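Local coordinates for protein interferon gamma receptor 1 (Gallus gallus, PDB 4EQ2) that probably binds the cytokine interferon gamma outside the cell and signals across the membrane, this piece being its two fibronectin type III-like extracellular domains, at residues P33-T38 with A86-Q91; Q54-C59 with L69-N74; L116-A121 with S209-P214; R155-E160 with T187-A192. All coordinates share one frame; numbering follows the deposited sequence.

Contact 1: P33-T38 with A86-Q91; sequences PSMSET and AIVGSQ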
loop_
_atom_site.group_PDB
_atom_site.type_symbol
_atom_site.label_atom_id
_atom_site.label_comp_id
_atom_site.label_asym_id
_atom_site.label_seq_id
_atom_site.Cartn_x
_atom_site.Cartn_y
_atom_site.Cartn_z
ATOM N N PRO A 33 20.961 14.437 -13.468
ATOM C CA PRO A 33 21.477 15.757 -13.861
ATOM C C PRO A 33 20.950 16.224 -15.219
ATOM O O PRO A 33 20.387 15.424 -15.969
ATOM C CB PRO A 33 22.992 15.532 -13.939
ATOM C CG PRO A 33 23.248 14.346 -13.071
ATOM C CD PRO A 33 22.046 13.470 -13.237
ATOM N N SER A 34 21.142 17.506 -15.524
ATOM C CA SER A 34 20.681 18.084 -16.788
ATOM C C SER A 34 21.569 17.689 -17.966
ATOM O O SER A 34 22.794 17.803 -17.903
ATOM C CB SER A 34 20.605 19.609 -16.688
ATOM O OG SER A 34 19.530 20.017 -15.860
ATOM N N MET A 35 20.940 17.238 -19.047
ATOM C CA MET A 35 21.677 16.753 -20.208
ATOM C C MET A 35 21.181 17.378 -21.505
ATOM O O MET A 35 19.978 17.407 -21.774
ATOM C CB MET A 35 21.582 15.228 -20.301
ATOM C CG MET A 35 22.879 14.500 -20.010
ATOM S SD MET A 35 23.559 14.910 -18.394
ATOM C CE MET A 35 24.937 13.777 -18.311
ATOM N N SER A 36 22.123 17.870 -22.305
ATOM C CA SER A 36 21.815 18.437 -23.613
ATOM C C SER A 36 20.976 17.439 -24.407
ATOM O O SER A 36 19.837 17.720 -24.788
ATOM C CB SER A 36 23.111 18.747 -24.364
ATOM O OG SER A 36 24.124 19.185 -23.471
ATOM N N GLU A 37 21.559 16.273 -24.654
ATOM C CA GLU A 37 20.817 15.147 -25.192
ATOM C C GLU A 37 19.874 14.693 -24.085
ATOM O O GLU A 37 20.122 14.962 -22.910
ATOM C CB GLU A 37 21.783 14.025 -25.570
ATOM C CG GLU A 37 21.377 13.222 -26.796
ATOM C CD GLU A 37 22.571 12.593 -27.502
ATOM O OE1 GLU A 37 23.717 13.008 -27.221
ATOM O OE2 GLU A 37 22.364 11.688 -28.341
ATOM N N THR A 38 18.789 14.016 -24.443
ATOM C CA THR A 38 17.829 13.577 -23.434
ATOM C C THR A 38 18.132 12.171 -22.918
ATOM O O THR A 38 18.075 11.198 -23.671
ATOM C CB THR A 38 16.378 13.664 -23.940
ATOM O OG1 THR A 38 16.343 13.355 -25.340
ATOM C CG2 THR A 38 15.830 15.069 -23.721
ATOM N N ALA A 86 21.822 4.820 -16.791
ATOM C CA ALA A 86 21.474 5.941 -17.658
ATOM C C ALA A 86 22.161 5.842 -19.016
ATOM O O ALA A 86 23.372 5.621 -19.096
ATOM C CB ALA A 86 21.833 7.248 -16.984
ATOM N N ILE A 87 21.382 6.016 -20.079
ATOM C CA ILE A 87 21.917 6.034 -21.437
ATOM C C ILE A 87 21.857 7.433 -22.056
ATOM O O ILE A 87 20.804 8.075 -22.081
ATOM C CB ILE A 87 21.156 5.066 -22.348
ATOM C CG1 ILE A 87 20.918 3.736 -21.631
ATOM C CG2 ILE A 87 21.914 4.865 -23.651
ATOM C CD1 ILE A 87 20.041 2.782 -22.408
ATOM N N VAL A 88 22.996 7.897 -22.557
ATOM C CA VAL A 88 23.089 9.207 -23.189
ATOM C C VAL A 88 23.863 9.097 -24.494
ATOM O O VAL A 88 25.073 8.864 -24.495
ATOM C CB VAL A 88 23.788 10.227 -22.275
ATOM C CG1 VAL A 88 24.098 11.498 -23.043
ATOM C CG2 VAL A 88 22.928 10.525 -21.057
ATOM N N GLY A 89 23.161 9.264 -25.608
ATOM C CA GLY A 89 23.767 9.094 -26.911
ATOM C C GLY A 89 24.337 7.699 -27.055
ATOM O O GLY A 89 23.621 6.708 -26.907
ATOM N N SER A 90 25.633 7.624 -27.333
ATOM C CA SER A 90 26.311 6.342 -27.515
ATOM C C SER A 90 26.758 5.725 -26.190
ATOM O O SER A 90 26.886 4.509 -26.077
ATOM C CB SER A 90 27.515 6.508 -28.448
ATOM O OG SER A 90 28.362 7.559 -28.009
ATOM N N GLN A 91 26.981 6.571 -25.188
ATOM C CA GLN A 91 27.526 6.125 -23.908
ATOM C C GLN A 91 26.467 5.660 -22.901
ATOM O O GLN A 91 25.288 5.993 -23.017
ATOM C CB GLN A 91 28.385 7.230 -23.286
ATOM C CG GLN A 91 29.576 7.651 -24.137
ATOM C CD GLN A 91 30.412 8.737 -23.479
ATOM O OE1 GLN A 91 31.043 8.512 -22.442
ATOM N NE2 GLN A 91 30.421 9.922 -24.081
#

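Contact 2: Q54-C59 with L69-N74; sequences QTVSTC and LSEEIN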
loop_
_atom_site.group_PDB
_atom_site.type_symbol
_atom_site.label_atom_id
_atom_site.label_comp_id
_atom_site.label_asym_id
_atom_site.label_seq_id
_atom_site.Cartn_x
_atom_site.Cartn_y
_atom_site.Cartn_z
ATOM N N GLN A 54 17.063 -9.198 -13.999
ATOM C CA GLN A 54 16.394 -9.300 -15.285
ATOM C C GLN A 54 15.674 -7.997 -15.620
ATOM O O GLN A 54 15.304 -7.221 -14.735
ATOM C CB GLN A 54 15.415 -10.471 -15.297
ATOM C CG GLN A 54 14.140 -10.209 -14.538
ATOM C CD GLN A 54 13.260 -11.437 -14.448
ATOM O OE1 GLN A 54 13.729 -12.529 -14.120
ATOM N NE2 GLN A 54 11.972 -11.263 -14.729
ATOM N N THR A 55 15.483 -7.763 -16.909
ATOM C CA THR A 55 14.906 -6.517 -17.376
ATOM C C THR A 55 13.440 -6.370 -16.982
ATOM O O THR A 55 12.643 -7.300 -17.126
ATOM C CB THR A 55 15.065 -6.380 -18.899
ATOM O OG1 THR A 55 16.072 -5.401 -19.181
ATOM C CG2 THR A 55 13.755 -5.962 -19.548
ATOM N N VAL A 56 13.104 -5.200 -16.448
ATOM C CA VAL A 56 11.718 -4.820 -16.244
ATOM C C VAL A 56 11.206 -4.325 -17.588
ATOM O O VAL A 56 11.562 -3.232 -18.029
ATOM C CB VAL A 56 11.587 -3.698 -15.196
ATOM C CG1 VAL A 56 10.140 -3.222 -15.101
ATOM C CG2 VAL A 56 12.088 -4.173 -13.841
ATOM N N SER A 57 10.393 -5.143 -18.248
ATOM C CA SER A 57 9.998 -4.870 -19.626
ATOM C C SER A 57 9.458 -3.455 -19.839
ATOM O O SER A 57 9.820 -2.791 -20.811
ATOM C CB SER A 57 8.979 -5.901 -20.115
ATOM O OG SER A 57 7.790 -5.849 -19.349
ATOM N N THR A 58 8.599 -2.993 -18.933
ATOM C CA THR A 58 7.949 -1.692 -19.106
ATOM C C THR A 58 8.875 -0.501 -18.859
ATOM O O THR A 58 8.465 0.641 -19.025
ATOM C CB THR A 58 6.707 -1.536 -18.196
ATOM O OG1 THR A 58 7.079 -1.735 -16.826
ATOM C CG2 THR A 58 5.625 -2.532 -18.581
ATOM N N CYS A 59 10.115 -0.756 -18.461
ATOM C CA CYS A 59 11.024 0.339 -18.134
ATOM C C CYS A 59 12.357 0.239 -18.867
ATOM O O CYS A 59 13.427 0.235 -18.250
ATOM C CB CYS A 59 11.233 0.433 -16.622
ATOM S SG CYS A 59 9.704 0.769 -15.700
ATOM N N LEU A 69 6.677 -0.726 -10.481
ATOM C CA LEU A 69 7.192 -2.077 -10.258
ATOM C C LEU A 69 6.104 -3.052 -9.816
ATOM O O LEU A 69 6.355 -4.243 -9.669
ATOM C CB LEU A 69 8.315 -2.049 -9.224
ATOM C CG LEU A 69 9.537 -1.205 -9.582
ATOM C CD1 LEU A 69 10.463 -1.048 -8.380
ATOM C CD2 LEU A 69 10.274 -1.822 -10.752
ATOM N N SER A 70 4.896 -2.540 -9.625
ATOM C CA SER A 70 3.787 -3.315 -9.076
ATOM C C SER A 70 3.571 -4.684 -9.718
ATOM O O SER A 70 3.064 -5.599 -9.068
ATOM C CB SER A 70 2.495 -2.503 -9.162
ATOM O OG SER A 70 2.700 -1.188 -8.676
ATOM N N GLU A 71 3.938 -4.825 -10.988
ATOM C CA GLU A 71 3.730 -6.084 -11.701
ATOM C C GLU A 71 4.925 -7.021 -11.589
ATOM O O GLU A 71 4.797 -8.218 -11.824
ATOM C CB GLU A 71 3.398 -5.835 -13.174
ATOM C CG GLU A 71 3.652 -4.408 -13.648
ATOM C CD GLU A 71 5.127 -4.020 -13.631
ATOM O OE1 GLU A 71 5.518 -3.216 -12.755
ATOM O OE2 GLU A 71 5.892 -4.510 -14.496
ATOM N N GLU A 72 6.083 -6.468 -11.237
ATOM C CA GLU A 72 7.308 -7.243 -11.072
ATOM C C GLU A 72 7.396 -7.845 -9.671
ATOM O O GLU A 72 8.291 -8.642 -9.379
ATOM C CB GLU A 72 8.535 -6.357 -11.309
ATOM C CG GLU A 72 8.603 -5.699 -12.676
ATOM C CD GLU A 72 8.632 -6.702 -13.815
ATOM O OE1 GLU A 72 9.184 -7.810 -13.621
ATOM O OE2 GLU A 72 8.103 -6.379 -14.904
ATOM N N ILE A 73 6.472 -7.450 -8.803
ATOM C CA ILE A 73 6.498 -7.874 -7.410
ATOM C C ILE A 73 5.321 -8.772 -7.079
ATOM O O ILE A 73 4.168 -8.338 -7.117
ATOM C CB ILE A 73 6.462 -6.663 -6.473
ATOM C CG1 ILE A 73 7.764 -5.869 -6.604
ATOM C CG2 ILE A 73 6.212 -7.103 -5.033
ATOM C CD1 ILE A 73 7.769 -4.571 -5.849
ATOM N N ASN A 74 5.607 -10.028 -6.755
ATOM C CA ASN A 74 4.548 -10.953 -6.377
ATOM C C ASN A 74 4.934 -11.808 -5.180
ATOM O O ASN A 74 4.349 -12.861 -4.938
ATOM C CB ASN A 74 4.123 -11.814 -7.568
ATOM C CG ASN A 74 5.289 -12.536 -8.209
ATOM O OD1 ASN A 74 6.057 -13.214 -7.533
ATOM N ND2 ASN A 74 5.426 -12.394 -9.524
#

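Contact 3: L116-A121 with S209-P214; sequences LSRHGA and SCIWVP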
loop_
_atom_site.group_PDB
_atom_site.type_symbol
_atom_site.label_atom_id
_atom_site.label_comp_id
_atom_site.label_asym_id
_atom_site.label_seq_id
_atom_site.Cartn_x
_atom_site.Cartn_y
_atom_site.Cartn_z
ATOM N N LEU A 116 -19.750 5.643 7.628
ATOM C CA LEU A 116 -20.479 5.507 8.877
ATOM C C LEU A 116 -21.957 5.845 8.696
ATOM O O LEU A 116 -22.300 6.887 8.139
ATOM C CB LEU A 116 -19.849 6.422 9.925
ATOM C CG LEU A 116 -20.255 6.277 11.388
ATOM C CD1 LEU A 116 -20.007 4.860 11.843
ATOM C CD2 LEU A 116 -19.466 7.252 12.243
ATOM N N SER A 117 -22.828 4.956 9.164
ATOM C CA SER A 117 -24.271 5.177 9.122
ATOM C C SER A 117 -24.915 4.543 10.351
ATOM O O SER A 117 -24.210 4.076 11.246
ATOM C CB SER A 117 -24.875 4.599 7.839
ATOM O OG SER A 117 -24.918 3.184 7.870
ATOM N N ARG A 118 -26.245 4.525 10.406
ATOM C CA ARG A 118 -26.930 3.936 11.555
ATOM C C ARG A 118 -28.334 3.439 11.235
ATOM O O ARG A 118 -29.097 4.096 10.525
ATOM C CB ARG A 118 -27.017 4.939 12.706
ATOM C CG ARG A 118 -28.104 5.981 12.515
ATOM C CD ARG A 118 -28.322 6.829 13.759
ATOM N NE ARG A 118 -29.351 7.841 13.527
ATOM C CZ ARG A 118 -30.646 7.655 13.767
ATOM N NH1 ARG A 118 -31.071 6.496 14.257
ATOM N NH2 ARG A 118 -31.516 8.628 13.519
ATOM N N HIS A 119 -28.672 2.273 11.772
ATOM C CA HIS A 119 -30.043 1.786 11.735
ATOM C C HIS A 119 -30.590 1.804 13.155
ATOM O O HIS A 119 -30.304 0.911 13.955
ATOM C CB HIS A 119 -30.120 0.377 11.141
ATOM C CG HIS A 119 -31.481 -0.236 11.222
ATOM N ND1 HIS A 119 -31.722 -1.436 11.859
ATOM C CD2 HIS A 119 -32.682 0.191 10.766
ATOM C CE1 HIS A 119 -33.008 -1.725 11.781
ATOM N NE2 HIS A 119 -33.614 -0.752 11.123
ATOM N N GLY A 120 -31.368 2.835 13.471
ATOM C CA GLY A 120 -31.834 3.036 14.828
ATOM C C GLY A 120 -30.663 3.233 15.774
ATOM O O GLY A 120 -29.816 4.098 15.554
ATOM N N ALA A 121 -30.604 2.418 16.823
ATOM C CA ALA A 121 -29.558 2.552 17.834
ATOM C C ALA A 121 -28.252 1.831 17.476
ATOM O O ALA A 121 -27.236 2.014 18.145
ATOM C CB ALA A 121 -30.071 2.086 19.195
ATOM N N SER A 209 -14.741 9.314 11.843
ATOM C CA SER A 209 -16.069 9.673 11.376
ATOM C C SER A 209 -16.978 9.598 12.588
ATOM O O SER A 209 -16.926 8.631 13.347
ATOM C CB SER A 209 -16.554 8.719 10.287
ATOM O OG SER A 209 -15.910 8.983 9.054
ATOM N N CYS A 210 -17.796 10.625 12.785
ATOM C CA CYS A 210 -18.674 10.670 13.941
ATOM C C CYS A 210 -20.127 10.646 13.505
ATOM O O CYS A 210 -20.445 10.928 12.349
ATOM C CB CYS A 210 -18.394 11.915 14.780
ATOM S SG CYS A 210 -16.681 12.053 15.356
ATOM N N ILE A 211 -21.009 10.308 14.434
ATOM C CA ILE A 211 -22.428 10.247 14.132
ATOM C C ILE A 211 -23.243 10.414 15.407
ATOM O O ILE A 211 -22.847 9.949 16.478
ATOM C CB ILE A 211 -22.794 8.924 13.425
ATOM C CG1 ILE A 211 -24.235 8.964 12.908
ATOM C CG2 ILE A 211 -22.578 7.749 14.357
ATOM C CD1 ILE A 211 -24.624 7.766 12.063
ATOM N N TRP A 212 -24.372 11.111 15.293
ATOM C CA TRP A 212 -25.256 11.312 16.433
ATOM C C TRP A 212 -26.259 10.170 16.551
ATOM O O TRP A 212 -26.688 9.609 15.546
ATOM C CB TRP A 212 -25.995 12.647 16.323
ATOM C CG TRP A 212 -27.138 12.727 17.277
ATOM C CD1 TRP A 212 -28.461 12.571 16.985
ATOM C CD2 TRP A 212 -27.059 12.943 18.691
ATOM N NE1 TRP A 212 -29.212 12.688 18.130
ATOM C CE2 TRP A 212 -28.377 12.918 19.189
ATOM C CE3 TRP A 212 -26.002 13.159 19.584
ATOM C CZ2 TRP A 212 -28.665 13.105 20.539
ATOM C CZ3 TRP A 212 -26.294 13.345 20.923
ATOM C CH2 TRP A 212 -27.615 13.319 21.387
ATOM N N VAL A 213 -26.631 9.831 17.784
ATOM C CA VAL A 213 -27.636 8.800 18.026
ATOM C C VAL A 213 -28.670 9.226 19.072
ATOM O O VAL A 213 -28.349 9.330 20.256
ATOM C CB VAL A 213 -26.988 7.485 18.484
ATOM C CG1 VAL A 213 -28.055 6.430 18.719
ATOM C CG2 VAL A 213 -25.978 7.006 17.458
ATOM N N PRO A 214 -29.919 9.473 18.633
ATOM C CA PRO A 214 -31.041 9.828 19.516
ATOM C C PRO A 214 -31.405 8.701 20.485
ATOM O O PRO A 214 -30.792 7.633 20.450
ATOM C CB PRO A 214 -32.195 10.068 18.539
ATOM C CG PRO A 214 -31.542 10.365 17.230
ATOM C CD PRO A 214 -30.304 9.519 17.212
#

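Contact 4: R155-E160 with T187-A192; sequences RNSENE and TYCVSA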
loop_
_atom_site.group_PDB
_atom_site.type_symbol
_atom_site.label_atom_id
_atom_site.label_comp_id
_atom_site.label_asym_id
_atom_site.label_seq_id
_atom_site.Cartn_x
_atom_site.Cartn_y
_atom_site.Cartn_z
ATOM N N ARG A 155 -15.353 5.215 19.783
ATOM C CA ARG A 155 -15.067 6.263 20.748
ATOM C C ARG A 155 -16.296 7.102 21.043
ATOM O O ARG A 155 -16.901 7.680 20.143
ATOM C CB ARG A 155 -13.952 7.164 20.221
ATOM C CG ARG A 155 -12.853 7.464 21.221
ATOM C CD ARG A 155 -11.594 7.948 20.510
ATOM N NE ARG A 155 -10.498 8.213 21.441
ATOM C CZ ARG A 155 -9.675 7.283 21.921
ATOM N NH1 ARG A 155 -9.816 6.013 21.566
ATOM N NH2 ARG A 155 -8.711 7.625 22.763
ATOM N N ASN A 156 -16.660 7.166 22.315
ATOM C CA ASN A 156 -17.758 8.015 22.750
ATOM C C ASN A 156 -17.222 9.369 23.208
ATOM O O ASN A 156 -16.646 9.486 24.285
ATOM C CB ASN A 156 -18.534 7.323 23.869
ATOM C CG ASN A 156 -19.679 8.153 24.390
ATOM O OD1 ASN A 156 -20.473 8.704 23.629
ATOM N ND2 ASN A 156 -19.780 8.232 25.701
ATOM N N SER A 157 -17.413 10.387 22.379
ATOM C CA SER A 157 -16.810 11.700 22.604
ATOM C C SER A 157 -17.115 12.351 23.959
ATOM O O SER A 157 -16.283 13.086 24.486
ATOM C CB SER A 157 -17.170 12.648 21.458
ATOM O OG SER A 157 -18.325 12.197 20.775
ATOM N N GLU A 158 -18.295 12.082 24.519
ATOM C CA GLU A 158 -18.689 12.675 25.806
ATOM C C GLU A 158 -18.398 11.808 27.041
ATOM O O GLU A 158 -17.533 12.146 27.844
ATOM C CB GLU A 158 -20.154 13.151 25.799
ATOM C CG GLU A 158 -21.127 12.227 25.099
ATOM C CD GLU A 158 -21.148 12.440 23.601
ATOM O OE1 GLU A 158 -20.430 11.718 22.878
ATOM O OE2 GLU A 158 -21.887 13.339 23.149
ATOM N N ASN A 159 -19.120 10.702 27.199
ATOM C CA ASN A 159 -18.910 9.825 28.352
ATOM C C ASN A 159 -17.499 9.221 28.348
ATOM O O ASN A 159 -17.042 8.680 29.355
ATOM C CB ASN A 159 -19.979 8.724 28.432
ATOM C CG ASN A 159 -21.323 9.156 27.863
ATOM O OD1 ASN A 159 -21.621 10.347 27.750
ATOM N ND2 ASN A 159 -22.143 8.177 27.494
ATOM N N GLU A 160 -16.837 9.302 27.195
ATOM C CA GLU A 160 -15.400 9.015 27.046
ATOM C C GLU A 160 -15.021 7.573 26.712
ATOM O O GLU A 160 -13.919 7.320 26.226
ATOM C CB GLU A 160 -14.590 9.496 28.255
ATOM C CG GLU A 160 -14.765 10.982 28.580
ATOM C CD GLU A 160 -14.562 11.898 27.377
ATOM O OE1 GLU A 160 -14.000 11.452 26.352
ATOM O OE2 GLU A 160 -14.960 13.078 27.465
ATOM N N THR A 187 -22.940 11.248 20.808
ATOM C CA THR A 187 -22.200 11.140 19.557
ATOM C C THR A 187 -21.058 10.140 19.681
ATOM O O THR A 187 -20.265 10.201 20.619
ATOM C CB THR A 187 -21.615 12.496 19.129
ATOM O OG1 THR A 187 -22.666 13.462 19.017
ATOM C CG2 THR A 187 -20.906 12.368 17.793
ATOM N N TYR A 188 -20.980 9.214 18.733
ATOM C CA TYR A 188 -19.894 8.245 18.716
ATOM C C TYR A 188 -19.048 8.456 17.475
ATOM O O TYR A 188 -19.572 8.732 16.400
ATOM C CB TYR A 188 -20.436 6.816 18.757
ATOM C CG TYR A 188 -21.262 6.516 19.987
ATOM C CD1 TYR A 188 -22.586 6.923 20.073
ATOM C CD2 TYR A 188 -20.719 5.827 21.062
ATOM C CE1 TYR A 188 -23.348 6.655 21.198
ATOM C CE2 TYR A 188 -21.473 5.553 22.191
ATOM C CZ TYR A 188 -22.786 5.970 22.252
ATOM O OH TYR A 188 -23.545 5.703 23.371
ATOM N N CYS A 189 -17.734 8.341 17.637
ATOM C CA CYS A 189 -16.805 8.499 16.527
ATOM C C CYS A 189 -15.995 7.227 16.360
ATOM O O CYS A 189 -15.634 6.580 17.339
ATOM C CB CYS A 189 -15.870 9.677 16.777
ATOM S SG CYS A 189 -16.716 11.205 17.210
ATOM N N VAL A 190 -15.701 6.876 15.116
ATOM C CA VAL A 190 -15.010 5.630 14.836
ATOM C C VAL A 190 -13.857 5.820 13.858
ATOM O O VAL A 190 -13.905 6.690 12.988
ATOM C CB VAL A 190 -15.984 4.578 14.279
ATOM C CG1 VAL A 190 -16.269 4.841 12.812
ATOM C CG2 VAL A 190 -15.411 3.195 14.461
ATOM N N SER A 191 -12.815 5.006 14.019
ATOM C CA SER A 191 -11.684 4.994 13.097
ATOM C C SER A 191 -11.291 3.556 12.817
ATOM O O SER A 191 -11.765 2.645 13.487
ATOM C CB SER A 191 -10.499 5.766 13.668
ATOM O OG SER A 191 -10.048 5.184 14.875
ATOM N N ALA A 192 -10.432 3.343 11.828
ATOM C CA ALA A 192 -10.088 1.977 11.453
ATOM C C ALA A 192 -8.670 1.819 10.909
ATOM O O ALA A 192 -8.055 2.779 10.453
ATOM C CB ALA A 192 -11.106 1.432 10.460
#

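Contact 1: P33-T38 with A86-Q91
M35 and E37 meet V88 and G89 in a small surface contact at one end of the N-terminal domain, between the loop from strand 25-31 to strand 40-46 and the end of strand 79-88 with its turn. No hydrogen bond crosses it, so it rests on van der Waals packing. The side chains of M35 and V88 lie at about a right angle, and CG of M35 touches CG2 of V88 at 4.1 Å. M35 bends at its second torsion (chi2 56°), and its flexible, unbranched chain can also lie against P12. On V88, CG2 is the branch beside the backbone N and serves M35, while CG1, anti to that N (chi1 170°), faces CB of E37. Beyond CB the glutamate reaches outward with its chain extended past CG, bringing OE2 to 3.3 Å from CA of G89. Glycine suits this place twice over: its phi is positive, and a side chain here would run tightly into OE1 of E37. The turn it belongs to is type II', from V88 to Q91, closed by V88 N to Q91 O at 3.0 Å and by a weak bond from Q91 N to V88 O. Here a two-residue hairpin joins the last two strands; the loop after the second strand and the one between the last two strands meet at the same end of the sandwich, as in fibronectin type III domains.

Contact 2: Q54-C59 with L69-N74
V56 and E72 carry the contact, their side chains crossing at a slant so that the aliphatic part of the glutamate lies against both valine methyls. CG of E72 sits 3.8 Å from CG1 of V56 and 4.0 Å from its CG2. In E72 CG stands beside the backbone N (chi1 -59°), and a bend at chi2 (-60°) folds the carboxylate back, leaving OE2 also beside CG1 of V56. A glutamate serves here because its methylenes shield the valine while its charge stays near the surface. Deeper in, CG2 of V56 approaches CD2 of L69 at 4.3 Å, and these branched apolar residues continue into the interior, V56 against V43 and V45, L69 against L28 and F82. This is an edge of the N-terminal fibronectin type III sandwich: strand 54-62, outermost in its sheet, turns a corner after V56, and the loop from strand 66-68 to strand 79-88 packs beside that corner. A type I turn makes the bend, with C59 N bonded to V56 O at 2.9 Å, and the disulfide from C59 to C67 holds its far end. On the solvent side T58 and E71 run alongside one another, pointing opposite ways; OG1 of T58 stays 3.8 Å from OE2 of E71, too long for a hydrogen bond. OE2 of E71 and OE2 of E72 lie 2.9 Å apart, which would probably raise the proton affinity of one carboxylate.

Contact 3: L116-A121 with S209-P214
The guanidinium of R118 has CD of P214 over the centre of one face, 3.9 Å above the plane, while W212 O approaches it obliquely. At its edge, in plane, lies the carbonyl of G120, which accepts a bond from NH1 of R118 at 3.0 Å with an N-H...O angle of 151°. That bond probably limits the group's rotation and is consistent with its face being turned to the proline ring, whose rigid CH2 groups suit such a flat cation. The chain leading there is extended from CG to NE, and its aliphatic part runs obliquely past I211, CB of R118 lying 3.8 Å from CD1. Arginine thus combines an aliphatic stem for the isoleucine with a polar end for the strand's terminal turn. Further back, L116 places CG anti to its backbone nitrogen (chi1 -169°), and the second torsion then brings CD2 over to the other strand. CD2 lies 3.8 Å from CG2 of I211, 3.8 Å from CB of S209 and close to the S209 carbonyl. With an alanine at L116 the branch carrying CD2 is gone, and a gap would probably open beside I211 and S209. L116 and I211 both also touch I123, while L116 reaches V190. The short strand segments run in nearly the same direction, 22° apart with axes 7.4 Å from each other, yet no hydrogen bond joins them. Strands 113-119 and 201-213 are edge strands of different sheets, and such side-chain packing of first against last strand closes one flank of a fibronectin type III sandwich.

Contact 4: R155-E160 with T187-A192
R155 pairs its backbone with C189 as an antiparallel hydrogen-bonded pair: R155 N reaches C189 O at 2.8 Å, and C189 N returns to R155 O at 2.7 Å in a nearly straight bond (174° at the hydrogen). Its extended side chain leads away from C189, toward E208 of the adjoining strand. N156 follows as a non-hydrogen-bonded pair with Y188. With CG anti to the backbone nitrogen (chi1 179°), its flat amide lies over one face of the tyrosine ring, the two planes 29° apart, and its CB is 3.8 Å from CE2. A short side chain with a flat end can lie over the ring without standing off the strand, and Y188 also meets the ring of F154. At S157 the chain leaves the strand. Its N gives only a weak bond to T187 O, but OG of S157 lies 2.8 Å from T187 O and 3.0 Å from OE1 of E158. E158 bends at its second torsion, bringing its carboxylate to T187 N, which makes weak bonds of 3.3 Å to both OE1 and OE2, the one to OE2 the straighter. OE1 also stands 2.7 Å from T187 O, and this proximity may make the carboxylate easier to protonate. Were E158 replaced by an alanine, T187 N would probably lose both carboxylate acceptors and the turn would be freer to move. The disulfide of C189 with C210 ties the pairing to the next strand, and a ladder of two inner strands, 148-156 and 186-196, is the centre of the four-stranded sheet in a fibronectin type III domain.

In the fold
From the N terminus the chain first builds one sandwich, in which contact 1 closes a long loop from 33-38 to 86-91, and contact 2 closes a much shorter one within it, from 54-59 to 69-74. Their centres lie about 23 Å apart and they do not touch, though both reach the same four-stranded sheet. The second domain repeats the nesting: contact 3 spans nearly the whole domain, joining its two sheets, and contact 4 falls inside that span, joining strands of one sheet. These two do touch, through the C189-C210 disulfide and neighbouring strands 186-196 and 201-213. The pairs follow in series, contacts 1 and 3 being about 60 Å apart between centres.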